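Local coordinates for catechol 1,2-dioxygenase (Burkholderia ambifaria, PDB 5VXT), which probably catalyses the iron(III)-dependent intradiol ring cleavage of catechol by molecular oxygen, at residues B[147-152]-B[286-291]; B[277-282]-B[296-301]. One frame throughout, in Å; residues are numbered along the deposited sequence.

Interaction 1. Residues B[147-152]-B[286-291]; sequences PLVIHG and AALGLK
Val149 and Leu290 meet through one methyl each, CG2 of Val149 lying 3.8 Å from CD1 of Leu290. They join a strand of the beta-sandwich of an intradiol dioxygenase to the loop that links strands 280-282 and 295-303. The two side chains cross at about a right angle. Val149 CG1 is anti to the backbone N (chi1 172°), which turns CG2 beside that N; CG2 is the branch that touches the loop. The same methyl also meets Leu288, whose CD2 is 4.4 Å away, a looser contact. At the start of the strand, Pro147 CB packs against Leu290 CB at 4.2 Å. Tyr295 touches Pro147, Val149 and Leu290 and ties the group to the next strand.

No hydrogen bond joins the two segments, and the contact is apolar. The loop is shaped by a bond of its own, Gly289 N to Ala286 O at 2.9 Å. This closes a turn that Gly289 leaves with positive phi (77°).

Lys291 is the polar residue at the exposed margin. Its methylenes pass the proline ring, and its amino group is hydrogen-bonded to the carbonyl O of Ala145, just before the strand. The aliphatic part makes the contact here: Lys291 CE lies 4.2 Å from Pro147 CD.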
ATOM      1  N   PRO B 147      26.638   9.467 -28.716  1.00 46.76           N
ATOM      2  CA  PRO B 147      27.276   8.223 -28.264  1.00 44.93           C
ATOM      3  C   PRO B 147      28.088   8.432 -26.994  1.00 43.56           C
ATOM      4  O   PRO B 147      28.723   9.473 -26.800  1.00 44.06           O
ATOM      5  CB  PRO B 147      28.171   7.831 -29.446  1.00 46.69           C
ATOM      6  CG  PRO B 147      28.467   9.130 -30.131  1.00 54.88           C
ATOM      7  CD  PRO B 147      27.236   9.985 -29.961  1.00 47.54           C
ATOM      8  N   LEU B 148      28.073   7.413 -26.133  1.00 42.36           N
ATOM      9  CA  LEU B 148      28.755   7.440 -24.846  1.00 41.06           C
ATOM     10  C   LEU B 148      29.504   6.130 -24.648  1.00 49.16           C
ATOM     11  O   LEU B 148      28.920   5.052 -24.811  1.00 42.32           O
ATOM     12  CB  LEU B 148      27.753   7.647 -23.696  1.00 39.49           C
ATOM     13  CG  LEU B 148      28.294   7.499 -22.274  1.00 38.12           C
ATOM     14  CD1 LEU B 148      29.157   8.678 -21.879  1.00 38.17           C
ATOM     15  CD2 LEU B 148      27.143   7.330 -21.291  1.00 36.85           C
ATOM     16  N   VAL B 149      30.785   6.218 -24.292  1.00 45.43           N
ATOM     17  CA  VAL B 149      31.591   5.040 -23.967  1.00 40.99           C
ATOM     18  C   VAL B 149      31.883   5.052 -22.472  1.00 44.96           C
ATOM     19  O   VAL B 149      32.443   6.023 -21.948  1.00 48.42           O
ATOM     20  CB  VAL B 149      32.896   4.992 -24.775  1.00 42.42           C
ATOM     21  CG1 VAL B 149      33.768   3.870 -24.251  1.00 48.63           C
ATOM     22  CG2 VAL B 149      32.592   4.780 -26.236  1.00 43.99           C
ATOM     23  N   ILE B 150      31.496   3.977 -21.785  1.00 38.73           N
ATOM     24  CA  ILE B 150      31.811   3.775 -20.377  1.00 37.54           C
ATOM     25  C   ILE B 150      32.784   2.614 -20.284  1.00 40.94           C
ATOM     26  O   ILE B 150      32.509   1.526 -20.806  1.00 38.56           O
ATOM     27  CB  ILE B 150      30.553   3.488 -19.542  1.00 38.51           C
ATOM     28  CG1 ILE B 150      29.461   4.513 -19.846  1.00 36.07           C
ATOM     29  CG2 ILE B 150      30.907   3.482 -18.066  1.00 38.17           C
ATOM     30  CD1 ILE B 150      28.115   4.160 -19.212  1.00 35.05           C
ATOM     31  N   HIS B 151      33.921   2.839 -19.631  1.00 38.15           N
ATOM     32  CA  HIS B 151      34.956   1.820 -19.577  1.00 45.56           C
ATOM     33  C   HIS B 151      35.686   1.913 -18.250  1.00 37.82           C
ATOM     34  O   HIS B 151      35.800   2.988 -17.658  1.00 41.85           O
ATOM     35  CB  HIS B 151      35.957   1.975 -20.729  1.00 40.10           C
ATOM     36  CG  HIS B 151      36.704   3.272 -20.705  1.00 44.64           C
ATOM     37  ND1 HIS B 151      37.982   3.389 -20.202  1.00 46.79           N
ATOM     38  CD2 HIS B 151      36.351   4.510 -21.125  1.00 42.69           C
ATOM     39  CE1 HIS B 151      38.385   4.643 -20.315  1.00 48.80           C
ATOM     40  NE2 HIS B 151      37.414   5.342 -20.875  1.00 40.68           N
ATOM     41  N   GLY B 152      36.198   0.778 -17.803  1.00 40.25           N
ATOM     42  CA  GLY B 152      37.058   0.777 -16.644  1.00 40.69           C
ATOM     43  C   GLY B 152      37.490  -0.627 -16.310  1.00 43.79           C
ATOM     44  O   GLY B 152      37.357  -1.545 -17.120  1.00 38.86           O
ATOM     45  N   ALA B 286      33.888   6.243 -35.050  1.00 62.80           N
ATOM     46  CA  ALA B 286      33.521   5.295 -36.099  1.00 67.85           C
ATOM     47  C   ALA B 286      34.317   4.001 -35.979  1.00 69.12           C
ATOM     48  O   ALA B 286      33.769   2.907 -36.173  1.00 68.72           O
ATOM     49  CB  ALA B 286      33.727   5.927 -37.477  1.00 60.65           C
ATOM     50  N   ALA B 287      35.603   4.104 -35.637  1.00 65.03           N
ATOM     51  CA  ALA B 287      36.439   2.926 -35.446  1.00 65.70           C
ATOM     52  C   ALA B 287      35.931   2.015 -34.335  1.00 62.90           C
ATOM     53  O   ALA B 287      36.358   0.857 -34.261  1.00 62.21           O
ATOM     54  CB  ALA B 287      37.880   3.353 -35.150  1.00 66.02           C
ATOM     55  N   LEU B 288      35.033   2.502 -33.478  1.00 59.42           N
ATOM     56  CA  LEU B 288      34.457   1.713 -32.399  1.00 59.48           C
ATOM     57  C   LEU B 288      33.017   1.304 -32.677  1.00 59.16           C
ATOM     58  O   LEU B 288      32.326   0.843 -31.762  1.00 52.96           O
ATOM     59  CB  LEU B 288      34.522   2.486 -31.078  1.00 58.35           C
ATOM     60  CG  LEU B 288      35.864   2.610 -30.354  1.00 58.31           C
ATOM     61  CD1 LEU B 288      36.725   3.661 -31.001  1.00 52.08           C
ATOM     62  CD2 LEU B 288      35.647   2.927 -28.881  1.00 56.89           C
ATOM     63  N   GLY B 289      32.545   1.464 -33.912  1.00 64.94           N
ATOM     64  CA  GLY B 289      31.162   1.184 -34.233  1.00 58.85           C
ATOM     65  C   GLY B 289      30.180   2.241 -33.784  1.00 57.44           C
ATOM     66  O   GLY B 289      28.967   2.025 -33.897  1.00 58.03           O
ATOM     67  N   LEU B 290      30.666   3.372 -33.277  1.00 56.79           N
ATOM     68  CA  LEU B 290      29.805   4.454 -32.828  1.00 60.18           C
ATOM     69  C   LEU B 290      29.231   5.220 -34.015  1.00 58.68           C
ATOM     70  O   LEU B 290      29.814   5.256 -35.102  1.00 55.39           O
ATOM     71  CB  LEU B 290      30.578   5.405 -31.914  1.00 60.76           C
ATOM     72  CG  LEU B 290      31.283   4.743 -30.728  1.00 54.39           C
ATOM     73  CD1 LEU B 290      31.929   5.783 -29.822  1.00 48.38           C
ATOM     74  CD2 LEU B 290      30.312   3.866 -29.951  1.00 53.07           C
ATOM     75  N   LYS B 291      28.073   5.843 -33.790  1.00 56.14           N
ATOM     76  CA  LYS B 291      27.323   6.494 -34.857  1.00 59.44           C
ATOM     77  C   LYS B 291      27.866   7.869 -35.229  1.00 65.73           C
ATOM     78  O   LYS B 291      27.312   8.506 -36.132  1.00 71.72           O
ATOM     79  CB  LYS B 291      25.846   6.613 -34.460  1.00 59.92           C
ATOM     80  CG  LYS B 291      25.567   7.525 -33.275  1.00 57.71           C
ATOM     81  CD  LYS B 291      24.068   7.727 -33.100  1.00 58.68           C
ATOM     82  CE  LYS B 291      23.757   8.658 -31.941  1.00 51.66           C
ATOM     83  NZ  LYS B 291      22.290   8.803 -31.736  1.00 53.49           N
TER

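Interaction 2. Residues B[277-282]-B[296-301]; sequences PPVTAK and QDIEFN
Thr280 and Asp297 form an antiparallel hydrogen-bonded pair that adds the short edge strand 280-282 to strand 295-303, the N-to-C directions of the two short segments lying 129° apart. Thr280 N donates to Asp297 O at 2.8 Å in a nearly straight bond. Asp297 N returns a more bent bond to Thr280 O, 2.7 Å long and 136° at the hydrogen. Beside this pair, Gln296 CA and Val279 CA make CA-H...O contacts to the same two oxygens.

The apolar side chains lie further along. Val279 CG2 meets Ile298 CD1 at 3.6 Å, while Val279 CG1 turns to Gln296 CB. Pro277 CG touches both Ile298 CG2 and Phe300 CD1, the latter 3.5 Å away and approached obliquely to the ring. Phe255 of strand 251-256 touches Pro277, Ile298 and Phe300, so this group belongs to the interior of the sandwich. A water donates to Glu299 O and more weakly to Pro278 O, where the two backbones have separated.

Lys282 and Asp297 lie beside Thr280. The extended lysine runs past the aspartate, its CD 3.7 Å from Asp297 CB. Asp297 CG, anti to the backbone N (chi1 -176°), lies 3.8 Å from that same Lys282 CD. Lys282 NZ reaches Asp297 OD1 at 3.6 Å, a long salt bridge. The same OD1 is hydrogen-bonded to His151 NE2 of strand 147-155. One carboxylate oxygen therefore serves both neighbouring strands, and the lysine charge would be expected to favour the ionised aspartate.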
ATOM      1  N   PRO B 277      31.657  10.852 -11.835  1.00 31.85           N
ATOM      2  CA  PRO B 277      32.960  10.840 -12.518  1.00 32.82           C
ATOM      3  C   PRO B 277      33.000  11.848 -13.649  1.00 33.79           C
ATOM      4  O   PRO B 277      31.962  12.176 -14.244  1.00 42.92           O
ATOM      5  CB  PRO B 277      33.075   9.401 -13.041  1.00 32.86           C
ATOM      6  CG  PRO B 277      31.679   8.847 -13.045  1.00 34.41           C
ATOM      7  CD  PRO B 277      30.751   9.806 -12.331  1.00 31.48           C
ATOM      8  N   PRO B 278      34.183  12.388 -13.953  1.00 37.24           N
ATOM      9  CA  PRO B 278      34.319  13.287 -15.104  1.00 39.44           C
ATOM     10  C   PRO B 278      33.945  12.603 -16.408  1.00 36.35           C
ATOM     11  O   PRO B 278      34.145  11.400 -16.587  1.00 41.53           O
ATOM     12  CB  PRO B 278      35.804  13.655 -15.086  1.00 38.81           C
ATOM     13  CG  PRO B 278      36.202  13.507 -13.661  1.00 44.69           C
ATOM     14  CD  PRO B 278      35.386  12.375 -13.109  1.00 34.83           C
ATOM     15  N   VAL B 279      33.384  13.396 -17.317  1.00 41.62           N
ATOM     16  CA  VAL B 279      33.109  12.985 -18.691  1.00 49.66           C
ATOM     17  C   VAL B 279      34.094  13.702 -19.610  1.00 44.82           C
ATOM     18  O   VAL B 279      34.357  14.898 -19.434  1.00 39.90           O
ATOM     19  CB  VAL B 279      31.650  13.299 -19.087  1.00 37.74           C
ATOM     20  CG1 VAL B 279      31.327  12.716 -20.453  1.00 48.03           C
ATOM     21  CG2 VAL B 279      30.670  12.783 -18.020  1.00 40.01           C
ATOM     22  N   THR B 280      34.637  12.968 -20.587  1.00 40.27           N
ATOM     23  CA  THR B 280      35.630  13.472 -21.534  1.00 41.84           C
ATOM     24  C   THR B 280      35.074  13.444 -22.955  1.00 48.22           C
ATOM     25  O   THR B 280      34.391  12.492 -23.338  1.00 51.49           O
ATOM     26  CB  THR B 280      36.931  12.633 -21.479  1.00 49.78           C
ATOM     27  OG1 THR B 280      37.677  12.951 -20.300  1.00 51.76           O
ATOM     28  CG2 THR B 280      37.804  12.893 -22.681  1.00 57.84           C
ATOM     29  N   ALA B 281      35.372  14.488 -23.735  1.00 51.94           N
ATOM     30  CA  ALA B 281      35.128  14.477 -25.175  1.00 51.47           C
ATOM     31  C   ALA B 281      36.272  13.790 -25.911  1.00 55.95           C
ATOM     32  O   ALA B 281      37.446  14.051 -25.635  1.00 58.01           O
ATOM     33  CB  ALA B 281      34.977  15.902 -25.709  1.00 51.23           C
ATOM     34  N   LYS B 282      35.928  12.926 -26.867  1.00 47.55           N
ATOM     35  CA  LYS B 282      36.917  12.160 -27.612  1.00 52.36           C
ATOM     36  C   LYS B 282      36.475  12.024 -29.064  1.00 54.05           C
ATOM     37  O   LYS B 282      35.324  12.300 -29.412  1.00 50.28           O
ATOM     38  CB  LYS B 282      37.151  10.778 -26.982  1.00 55.73           C
ATOM     39  CG  LYS B 282      37.957  10.832 -25.693  1.00 55.52           C
ATOM     40  CD  LYS B 282      38.307   9.450 -25.180  1.00 56.46           C
ATOM     41  CE  LYS B 282      39.346   9.538 -24.068  1.00 63.26           C
ATOM     42  NZ  LYS B 282      39.876   8.201 -23.666  1.00 65.52           N
ATOM     43  N   GLN B 296      31.366  11.112 -26.077  1.00 44.10           N
ATOM     44  CA  GLN B 296      31.676  11.350 -24.677  1.00 44.57           C
ATOM     45  C   GLN B 296      32.136  10.050 -24.031  1.00 46.71           C
ATOM     46  O   GLN B 296      31.642   8.969 -24.361  1.00 44.17           O
ATOM     47  CB  GLN B 296      30.465  11.929 -23.939  1.00 44.17           C
ATOM     48  CG  GLN B 296      30.275  13.409 -24.242  1.00 45.59           C
ATOM     49  CD  GLN B 296      28.966  13.968 -23.735  1.00 48.40           C
ATOM     50  OE1 GLN B 296      27.889  13.497 -24.103  1.00 54.96           O
ATOM     51  NE2 GLN B 296      29.049  14.989 -22.891  1.00 45.73           N
ATOM     52  N   ASP B 297      33.086  10.169 -23.111  1.00 41.23           N
ATOM     53  CA  ASP B 297      33.807   9.030 -22.564  1.00 44.15           C
ATOM     54  C   ASP B 297      33.850   9.160 -21.050  1.00 39.31           C
ATOM     55  O   ASP B 297      34.179  10.228 -20.528  1.00 41.23           O
ATOM     56  CB  ASP B 297      35.220   8.974 -23.158  1.00 42.02           C
ATOM     57  CG  ASP B 297      35.997   7.762 -22.714  1.00 47.15           C
ATOM     58  OD1 ASP B 297      36.838   7.888 -21.797  1.00 47.71           O
ATOM     59  OD2 ASP B 297      35.765   6.678 -23.286  1.00 48.79           O
ATOM     60  N   ILE B 298      33.483   8.094 -20.344  1.00 38.33           N
ATOM     61  CA  ILE B 298      33.550   8.082 -18.889  1.00 37.07           C
ATOM     62  C   ILE B 298      34.398   6.905 -18.453  1.00 39.00           C
ATOM     63  O   ILE B 298      34.044   5.750 -18.722  1.00 37.02           O
ATOM     64  CB  ILE B 298      32.159   8.001 -18.239  1.00 35.89           C
ATOM     65  CG1 ILE B 298      31.288   9.177 -18.672  1.00 39.50           C
ATOM     66  CG2 ILE B 298      32.314   7.973 -16.736  1.00 34.77           C
ATOM     67  CD1 ILE B 298      29.956   9.233 -17.960  1.00 42.56           C
ATOM     68  N   GLU B 299      35.495   7.189 -17.756  1.00 37.02           N
ATOM     69  CA  GLU B 299      36.295   6.144 -17.133  1.00 40.53           C
ATOM     70  C   GLU B 299      35.790   5.941 -15.710  1.00 39.46           C
ATOM     71  O   GLU B 299      35.741   6.885 -14.916  1.00 37.50           O
ATOM     72  CB  GLU B 299      37.789   6.483 -17.146  1.00 37.79           C
ATOM     73  CG  GLU B 299      38.631   5.460 -16.385  1.00 42.13           C
ATOM     74  CD  GLU B 299      40.128   5.610 -16.607  1.00 51.52           C
ATOM     75  OE1 GLU B 299      40.530   6.267 -17.591  1.00 49.43           O
ATOM     76  OE2 GLU B 299      40.900   5.061 -15.793  1.00 53.57           O
ATOM     77  N   PHE B 300      35.382   4.719 -15.395  1.00 35.20           N
ATOM     78  CA  PHE B 300      34.872   4.435 -14.064  1.00 34.08           C
ATOM     79  C   PHE B 300      35.255   3.020 -13.682  1.00 40.18           C
ATOM     80  O   PHE B 300      34.865   2.061 -14.356  1.00 41.16           O
ATOM     81  CB  PHE B 300      33.361   4.616 -14.001  1.00 41.91           C
ATOM     82  CG  PHE B 300      32.830   4.659 -12.608  1.00 36.13           C
ATOM     83  CD1 PHE B 300      32.919   5.817 -11.853  1.00 32.65           C
ATOM     84  CD2 PHE B 300      32.259   3.536 -12.041  1.00 36.43           C
ATOM     85  CE1 PHE B 300      32.424   5.861 -10.564  1.00 36.67           C
ATOM     86  CE2 PHE B 300      31.774   3.577 -10.753  1.00 30.77           C
ATOM     87  CZ  PHE B 300      31.862   4.738 -10.015  1.00 31.67           C
ATOM     88  N   ASN B 301      36.009   2.897 -12.603  1.00 34.02           N
ATOM     89  CA  ASN B 301      36.451   1.607 -12.107  1.00 34.24           C
ATOM     90  C   ASN B 301      35.551   1.168 -10.965  1.00 33.24           C
ATOM     91  O   ASN B 301      34.983   1.993 -10.245  1.00 36.39           O
ATOM     92  CB  ASN B 301      37.895   1.680 -11.636  1.00 34.87           C
ATOM     93  CG  ASN B 301      38.832   2.098 -12.747  1.00 35.96           C
ATOM     94  OD1 ASN B 301      38.682   1.668 -13.894  1.00 36.59           O
ATOM     95  ND2 ASN B 301      39.788   2.957 -12.422  1.00 37.58           N
TER
HETATM   96  O   HOH W   1      36.281   9.438 -14.817  1.00 39.92           O

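Both interactions belong to the same sheet, in which strand 295-303 lies between strands 147-155 and 280-282. Interaction 2 adds the edge strand through backbone bonds, with a buried apolar end and a salt bridge between exposed Lys282 and buried Asp297. Interaction 1 is largely buried and wholly apolar between its segments, and it involves the loop that leaves that edge strand rather than a strand pairing. The two are about 11 Å apart between centres. They touch directly: Val149 O probably accepts a hydrogen bond from Ile298 N at 2.8 Å, and Leu148 CD1 packs on Gln296 O. The segments alternate along the chain. The 286-291 loop, which precedes strand 295-303, packs on that strand's neighbour, 147-155.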